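Local coordinates for protein soluble cytochrome b558 (PDB 1CXY) that probably carries electrons, binding a single heme in a small soluble fold of the cytochrome b5 family, at residues 15-29 against 49-62. Sequence-based numbering, arbitrary orientation.
With HEM (protoporphyrin IX containing Fe), chain B.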
loop_
_atom_site.group_PDB
_atom_site.type_symbol
_atom_site.label_atom_id
_atom_site.label_comp_id
_atom_site.label_asym_id
_atom_site.label_seq_id
_atom_site.Cartn_x
_atom_site.Cartn_y
_atom_site.Cartn_z
ATOM N N VAL A 15 1.006 10.026 5.789
ATOM C CA VAL A 15 1.076 9.069 4.667
ATOM C C VAL A 15 1.118 9.776 3.326
ATOM O O VAL A 15 1.881 9.375 2.446
ATOM C CB VAL A 15 -0.113 8.094 4.683
ATOM C CG1 VAL A 15 -0.078 7.128 3.505
ATOM C CG2 VAL A 15 -0.052 7.293 5.992
ATOM N N ALA A 16 0.390 10.893 3.173
ATOM C CA ALA A 16 0.330 11.635 1.928
ATOM C C ALA A 16 1.647 12.287 1.542
ATOM O O ALA A 16 1.798 12.658 0.376
ATOM C CB ALA A 16 -0.767 12.693 2.050
ATOM N N GLU A 17 2.617 12.421 2.419
ATOM C CA GLU A 17 3.935 12.968 2.084
ATOM C C GLU A 17 4.808 11.977 1.325
ATOM O O GLU A 17 5.884 12.264 0.794
ATOM C CB GLU A 17 4.701 13.334 3.371
ATOM C CG GLU A 17 4.091 14.524 4.099
ATOM C CD GLU A 17 4.198 15.792 3.268
ATOM O OE1 GLU A 17 5.334 16.113 2.876
ATOM O OE2 GLU A 17 3.178 16.417 2.948
ATOM N N HIS A 18 4.380 10.693 1.341
ATOM C CA HIS A 18 5.098 9.613 0.701
ATOM C C HIS A 18 4.193 9.140 -0.444
ATOM O O HIS A 18 3.587 8.063 -0.429
ATOM C CB HIS A 18 5.356 8.480 1.704
ATOM C CG HIS A 18 6.086 8.985 2.922
ATOM N ND1 HIS A 18 7.448 8.906 3.089
ATOM C CD2 HIS A 18 5.588 9.588 4.038
ATOM C CE1 HIS A 18 7.743 9.440 4.260
ATOM N NE2 HIS A 18 6.648 9.848 4.872
ATOM N N HIS A 19 4.218 9.975 -1.486
ATOM C CA HIS A 19 3.288 9.741 -2.594
ATOM C C HIS A 19 3.930 9.530 -3.931
ATOM O O HIS A 19 3.256 9.750 -4.938
ATOM C CB HIS A 19 2.350 10.970 -2.605
ATOM C CG HIS A 19 3.016 12.272 -2.942
ATOM N ND1 HIS A 19 3.203 12.708 -4.245
ATOM C CD2 HIS A 19 3.537 13.239 -2.142
ATOM C CE1 HIS A 19 3.810 13.883 -4.223
ATOM N NE2 HIS A 19 4.030 14.232 -2.968
ATOM N N SER A 20 5.162 9.057 -4.020
ATOM C CA SER A 20 5.809 8.874 -5.325
ATOM C C SER A 20 6.374 7.487 -5.454
ATOM O O SER A 20 6.565 6.775 -4.457
ATOM C CB SER A 20 6.943 9.898 -5.393
ATOM O OG SER A 20 6.509 11.204 -5.045
ATOM N N PRO A 21 6.776 7.054 -6.643
ATOM C CA PRO A 21 7.353 5.734 -6.842
ATOM C C PRO A 21 8.600 5.459 -6.019
ATOM O O PRO A 21 8.807 4.345 -5.532
ATOM C CB PRO A 21 7.654 5.693 -8.342
ATOM C CG PRO A 21 6.705 6.676 -8.930
ATOM C CD PRO A 21 6.581 7.794 -7.923
ATOM N N ASP A 22 9.406 6.495 -5.778
ATOM C CA ASP A 22 10.608 6.370 -4.986
ATOM C C ASP A 22 10.378 6.661 -3.512
ATOM O O ASP A 22 11.348 6.606 -2.757
ATOM C CB ASP A 22 11.725 7.262 -5.539
ATOM C CG ASP A 22 11.461 8.738 -5.368
ATOM O OD1 ASP A 22 12.402 9.529 -5.635
ATOM O OD2 ASP A 22 10.358 9.176 -5.003
ATOM N N ASP A 23 9.144 6.832 -3.063
ATOM C CA ASP A 23 8.865 7.078 -1.638
ATOM C C ASP A 23 7.369 6.862 -1.464
ATOM O O ASP A 23 6.565 7.796 -1.556
ATOM C CB ASP A 23 9.237 8.503 -1.223
ATOM C CG ASP A 23 9.141 8.758 0.266
ATOM O OD1 ASP A 23 9.382 9.915 0.713
ATOM O OD2 ASP A 23 8.826 7.857 1.052
ATOM N N CYS A 24 6.964 5.604 -1.413
ATOM C CA CYS A 24 5.566 5.211 -1.519
ATOM C C CYS A 24 4.996 4.527 -0.288
ATOM O O CYS A 24 5.334 3.352 -0.069
ATOM C CB CYS A 24 5.492 4.241 -2.716
ATOM S SG CYS A 24 3.832 3.609 -3.097
ATOM N N TRP A 25 4.199 5.250 0.484
ATOM C CA TRP A 25 3.520 4.632 1.640
ATOM C C TRP A 25 2.034 4.528 1.311
ATOM O O TRP A 25 1.496 5.287 0.481
ATOM C CB TRP A 25 3.665 5.503 2.889
ATOM C CG TRP A 25 5.034 5.564 3.509
ATOM C CD1 TRP A 25 6.240 5.178 3.015
ATOM C CD2 TRP A 25 5.311 6.134 4.804
ATOM N NE1 TRP A 25 7.261 5.433 3.917
ATOM C CE2 TRP A 25 6.692 6.043 5.021
ATOM C CE3 TRP A 25 4.489 6.702 5.785
ATOM C CZ2 TRP A 25 7.299 6.531 6.177
ATOM C CZ3 TRP A 25 5.075 7.175 6.956
ATOM C CH2 TRP A 25 6.469 7.066 7.130
ATOM N N MET A 26 1.351 3.544 1.887
ATOM C CA MET A 26 -0.105 3.501 1.711
ATOM C C MET A 26 -0.780 3.179 3.042
ATOM O O MET A 26 -0.121 2.608 3.892
ATOM C CB MET A 26 -0.585 2.393 0.768
ATOM C CG MET A 26 -0.092 2.583 -0.644
ATOM S SD MET A 26 -0.760 1.280 -1.700
ATOM C CE MET A 26 0.252 1.657 -3.147
ATOM N N ALA A 27 -2.055 3.502 3.134
ATOM C CA ALA A 27 -2.834 3.082 4.307
ATOM C C ALA A 27 -3.873 2.088 3.758
ATOM O O ALA A 27 -4.577 2.381 2.777
ATOM C CB ALA A 27 -3.508 4.239 5.020
ATOM N N ILE A 28 -3.962 0.905 4.332
ATOM C CA ILE A 28 -4.904 -0.147 3.909
ATOM C C ILE A 28 -5.466 -0.782 5.187
ATOM O O ILE A 28 -4.681 -1.165 6.059
ATOM C CB ILE A 28 -4.245 -1.243 3.067
ATOM C CG1 ILE A 28 -3.779 -0.699 1.714
ATOM C CG2 ILE A 28 -5.180 -2.433 2.819
ATOM C CD1 ILE A 28 -2.775 -1.591 1.001
ATOM N N HIS A 29 -6.797 -0.851 5.321
ATOM C CA HIS A 29 -7.386 -1.429 6.527
ATOM C C HIS A 29 -6.874 -0.840 7.830
ATOM O O HIS A 29 -6.613 -1.583 8.796
ATOM C CB HIS A 29 -7.145 -2.953 6.534
ATOM C CG HIS A 29 -7.917 -3.665 5.463
ATOM N ND1 HIS A 29 -9.232 -3.368 5.210
ATOM C CD2 HIS A 29 -7.561 -4.666 4.629
ATOM C CE1 HIS A 29 -9.645 -4.145 4.215
ATOM N NE2 HIS A 29 -8.658 -4.901 3.825
ATOM N N MET A 49 -0.045 0.196 -9.040
ATOM C CA MET A 49 0.056 0.497 -7.602
ATOM C C MET A 49 0.467 1.928 -7.397
ATOM O O MET A 49 0.071 2.601 -6.435
ATOM C CB MET A 49 1.038 -0.561 -7.090
ATOM C CG MET A 49 1.062 -0.737 -5.590
ATOM S SD MET A 49 2.406 -1.895 -5.210
ATOM C CE MET A 49 2.664 -1.472 -3.491
ATOM N N LEU A 50 1.207 2.511 -8.363
ATOM C CA LEU A 50 1.692 3.875 -8.222
ATOM C C LEU A 50 0.641 4.937 -8.035
ATOM O O LEU A 50 0.881 5.861 -7.241
ATOM C CB LEU A 50 2.590 4.268 -9.414
ATOM C CG LEU A 50 3.713 3.263 -9.683
ATOM C CD1 LEU A 50 4.527 3.696 -10.898
ATOM C CD2 LEU A 50 4.634 3.091 -8.479
ATOM N N VAL A 51 -0.568 4.799 -8.586
ATOM C CA VAL A 51 -1.605 5.796 -8.372
ATOM C C VAL A 51 -2.024 5.872 -6.910
ATOM O O VAL A 51 -2.584 6.882 -6.500
ATOM C CB VAL A 51 -2.835 5.574 -9.295
ATOM C CG1 VAL A 51 -2.569 4.522 -10.361
ATOM C CG2 VAL A 51 -4.148 5.306 -8.605
ATOM N N TRP A 52 -1.758 4.826 -6.111
ATOM C CA TRP A 52 -2.164 4.828 -4.713
ATOM C C TRP A 52 -1.053 5.215 -3.745
ATOM O O TRP A 52 -1.356 5.316 -2.544
ATOM C CB TRP A 52 -2.742 3.433 -4.330
ATOM C CG TRP A 52 -3.933 3.183 -5.227
ATOM C CD1 TRP A 52 -4.000 2.455 -6.375
ATOM C CD2 TRP A 52 -5.185 3.851 -5.077
ATOM N NE1 TRP A 52 -5.240 2.623 -6.954
ATOM C CE2 TRP A 52 -5.991 3.461 -6.180
ATOM C CE3 TRP A 52 -5.710 4.722 -4.120
ATOM C CZ2 TRP A 52 -7.292 3.930 -6.323
ATOM C CZ3 TRP A 52 -7.008 5.189 -4.264
ATOM C CH2 TRP A 52 -7.778 4.775 -5.370
ATOM N N CYS A 53 0.154 5.489 -4.226
ATOM C CA CYS A 53 1.180 5.922 -3.244
ATOM C C CYS A 53 0.679 7.192 -2.567
ATOM O O CYS A 53 0.144 8.130 -3.184
ATOM C CB CYS A 53 2.494 6.222 -3.965
ATOM S SG CYS A 53 3.251 4.756 -4.678
ATOM N N GLY A 54 0.826 7.218 -1.250
ATOM C CA GLY A 54 0.452 8.308 -0.377
ATOM C C GLY A 54 -1.007 8.314 0.030
ATOM O O GLY A 54 -1.431 9.216 0.740
ATOM N N GLN A 55 -1.806 7.300 -0.364
ATOM C CA GLN A 55 -3.223 7.330 -0.117
ATOM C C GLN A 55 -3.754 6.206 0.780
ATOM O O GLN A 55 -3.184 5.129 0.878
ATOM C CB GLN A 55 -3.993 7.262 -1.468
ATOM C CG GLN A 55 -3.646 8.405 -2.422
ATOM C CD GLN A 55 -4.347 9.624 -1.822
ATOM O OE1 GLN A 55 -5.482 9.512 -1.358
ATOM N NE2 GLN A 55 -3.740 10.792 -1.801
ATOM N N GLU A 56 -4.976 6.455 1.251
ATOM C CA GLU A 56 -5.845 5.396 1.775
ATOM C C GLU A 56 -6.318 4.617 0.543
ATOM O O GLU A 56 -6.886 5.188 -0.401
ATOM C CB GLU A 56 -7.014 6.037 2.518
ATOM C CG GLU A 56 -7.609 5.100 3.556
ATOM C CD GLU A 56 -8.204 3.830 2.956
ATOM O OE1 GLU A 56 -8.923 3.910 1.945
ATOM O OE2 GLU A 56 -7.956 2.762 3.536
ATOM N N SER A 57 -5.949 3.327 0.497
ATOM C CA SER A 57 -6.097 2.528 -0.702
ATOM C C SER A 57 -6.827 1.204 -0.484
ATOM O O SER A 57 -6.634 0.279 -1.274
ATOM C CB SER A 57 -4.672 2.213 -1.207
ATOM O OG SER A 57 -3.908 3.411 -1.362
ATOM N N THR A 58 -7.659 1.130 0.548
ATOM C CA THR A 58 -8.342 -0.136 0.834
ATOM C C THR A 58 -9.161 -0.689 -0.317
ATOM O O THR A 58 -9.082 -1.880 -0.649
ATOM C CB THR A 58 -9.185 0.021 2.115
ATOM O OG1 THR A 58 -8.369 0.308 3.261
ATOM C CG2 THR A 58 -9.968 -1.263 2.405
ATOM N N GLU A 59 -9.970 0.147 -0.981
ATOM C CA GLU A 59 -10.795 -0.367 -2.082
ATOM C C GLU A 59 -9.973 -0.948 -3.216
ATOM O O GLU A 59 -10.278 -2.017 -3.758
ATOM C CB GLU A 59 -11.680 0.764 -2.608
ATOM C CG GLU A 59 -12.535 0.339 -3.793
ATOM C CD GLU A 59 -13.596 1.361 -4.143
ATOM O OE1 GLU A 59 -14.771 1.113 -3.791
ATOM O OE2 GLU A 59 -13.274 2.398 -4.753
ATOM N N ALA A 60 -8.922 -0.228 -3.612
ATOM C CA ALA A 60 -8.020 -0.722 -4.655
ATOM C C ALA A 60 -7.368 -2.026 -4.216
ATOM O O ALA A 60 -7.204 -2.919 -5.041
ATOM C CB ALA A 60 -6.973 0.338 -4.942
ATOM N N TRP A 61 -6.958 -2.136 -2.952
ATOM C CA TRP A 61 -6.394 -3.389 -2.453
ATOM C C TRP A 61 -7.385 -4.531 -2.546
ATOM O O TRP A 61 -7.063 -5.687 -2.843
ATOM C CB TRP A 61 -5.876 -3.190 -1.008
ATOM C CG TRP A 61 -5.550 -4.504 -0.355
ATOM C CD1 TRP A 61 -6.324 -5.119 0.593
ATOM C CD2 TRP A 61 -4.434 -5.360 -0.595
ATOM N NE1 TRP A 61 -5.765 -6.333 0.933
ATOM C CE2 TRP A 61 -4.603 -6.494 0.236
ATOM C CE3 TRP A 61 -3.302 -5.294 -1.402
ATOM C CZ2 TRP A 61 -3.681 -7.537 0.260
ATOM C CZ3 TRP A 61 -2.390 -6.339 -1.383
ATOM C CH2 TRP A 61 -2.591 -7.449 -0.560
ATOM N N GLU A 62 -8.622 -4.241 -2.131
ATOM C CA GLU A 62 -9.645 -5.293 -2.081
ATOM C C GLU A 62 -10.138 -5.791 -3.427
ATOM O O GLU A 62 -10.665 -6.914 -3.508
ATOM C CB GLU A 62 -10.839 -4.748 -1.288
ATOM C CG GLU A 62 -10.584 -4.575 0.197
ATOM C CD GLU A 62 -10.545 -5.898 0.930
ATOM O OE1 GLU A 62 -11.440 -6.740 0.685
ATOM O OE2 GLU A 62 -9.629 -6.104 1.747
HETATM C CHA HEM B . -1.538 -8.576 -8.718
HETATM C CHB HEM B . -3.648 -4.231 -8.485
HETATM C CHC HEM B . -1.295 -3.342 -4.356
HETATM C CHD HEM B . 0.724 -7.736 -4.516
HETATM C C1A HEM B . -2.225 -7.438 -9.069
HETATM C C2A HEM B . -2.875 -7.193 -10.342
HETATM C C3A HEM B . -3.479 -6.000 -10.254
HETATM C C4A HEM B . -3.192 -5.454 -8.935
HETATM C CMA HEM B . -4.314 -5.255 -11.319
HETATM C CAA HEM B . -2.912 -8.173 -11.539
HETATM C CBA HEM B . -4.315 -8.789 -11.854
HETATM C CGA HEM B . -4.707 -9.879 -10.898
HETATM O O1A HEM B . -3.795 -10.441 -10.239
HETATM O O2A HEM B . -5.913 -10.219 -10.792
HETATM C C1B HEM B . -3.226 -3.624 -7.313
HETATM C C2B HEM B . -3.665 -2.341 -6.827
HETATM C C3B HEM B . -3.040 -2.107 -5.670
HETATM C C4B HEM B . -2.156 -3.223 -5.425
HETATM C CMB HEM B . -4.734 -1.479 -7.547
HETATM C CAB HEM B . -3.188 -0.881 -4.743
HETATM C CBB HEM B . -3.213 -0.974 -3.413
HETATM C C1C HEM B . -0.538 -4.447 -4.048
HETATM C C2C HEM B . 0.317 -4.586 -2.891
HETATM C C3C HEM B . 0.870 -5.808 -2.920
HETATM C C4C HEM B . 0.358 -6.477 -4.114
HETATM C CMC HEM B . 0.480 -3.468 -1.841
HETATM C CAC HEM B . 1.810 -6.526 -1.932
HETATM C CBC HEM B . 2.828 -5.956 -1.320
HETATM C C1D HEM B . 0.258 -8.346 -5.665
HETATM C C2D HEM B . 0.509 -9.721 -6.011
HETATM C C3D HEM B . -0.123 -9.952 -7.166
HETATM C C4D HEM B . -0.786 -8.738 -7.570
HETATM C CMD HEM B . 1.370 -10.694 -5.169
HETATM C CAD HEM B . -0.238 -11.281 -7.961
HETATM C CBD HEM B . -1.681 -11.833 -7.773
HETATM C CGD HEM B . -2.077 -12.093 -6.343
HETATM O O1D HEM B . -3.162 -11.677 -5.887
HETATM O O2D HEM B . -1.304 -12.793 -5.626
HETATM N NA HEM B . -2.407 -6.342 -8.240
HETATM N NB HEM B . -2.298 -4.161 -6.430
HETATM N NC HEM B . -0.466 -5.610 -4.786
HETATM N ND HEM B . -0.558 -7.765 -6.621
HETATM FE FE HEM B . -1.467 -5.980 -6.490
HETATM O O HOH W 1 3.155 7.668 -7.517
#
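C24 swings SG to the side away from its backbone N (chi1 -179°), and C53 holds SG beside its own N; the two sulfurs join in a disulfide, SG to SG 2.0 Å, that ties strand 23-28 to the loop after the 3-10 segment 50-52. M26, extended beyond CG, carries CE to within 3.7 Å of W52 CB and also against M49, while its SD packs on S57 OG and on a heme vinyl. Backbone bonds run beside these side chains: G54 N gives to W25 O, A27 N to Q55 O at 3.0 Å, and S57 N to A27 O. Q55 O accepts a second bond, from S57 OG, on the opposite face of its carbonyl plane. G54 has positive phi and lies so close to H19 that a CB would clash there. This is the cytochrome b5 fold, in which the sheet closes the inner end of the heme pocket; H42 and H70, the axial iron ligands, lie next to M49 and W61 respectively. I28 sets CG2 3.7 Å from W61 CD1, crossing the indole at about a right angle, and W61 turns its edge to the porphyrin while stacking on H70. H29 N, just past the end of strand 23-28, gives a nearly straight bond (2.8 Å) to OG1 of T58 at the start of helix 58-62; that OG1 also bonds E56 OE2 at 2.5 Å. A valine in place of T58 would probably leave H29 N and the E56 carboxylate without their shared hydroxyl. In one of two conformers of E62, OE2 accepts from H29 NE2, a less certain bond tilted out of the carboxylate plane on its anti side.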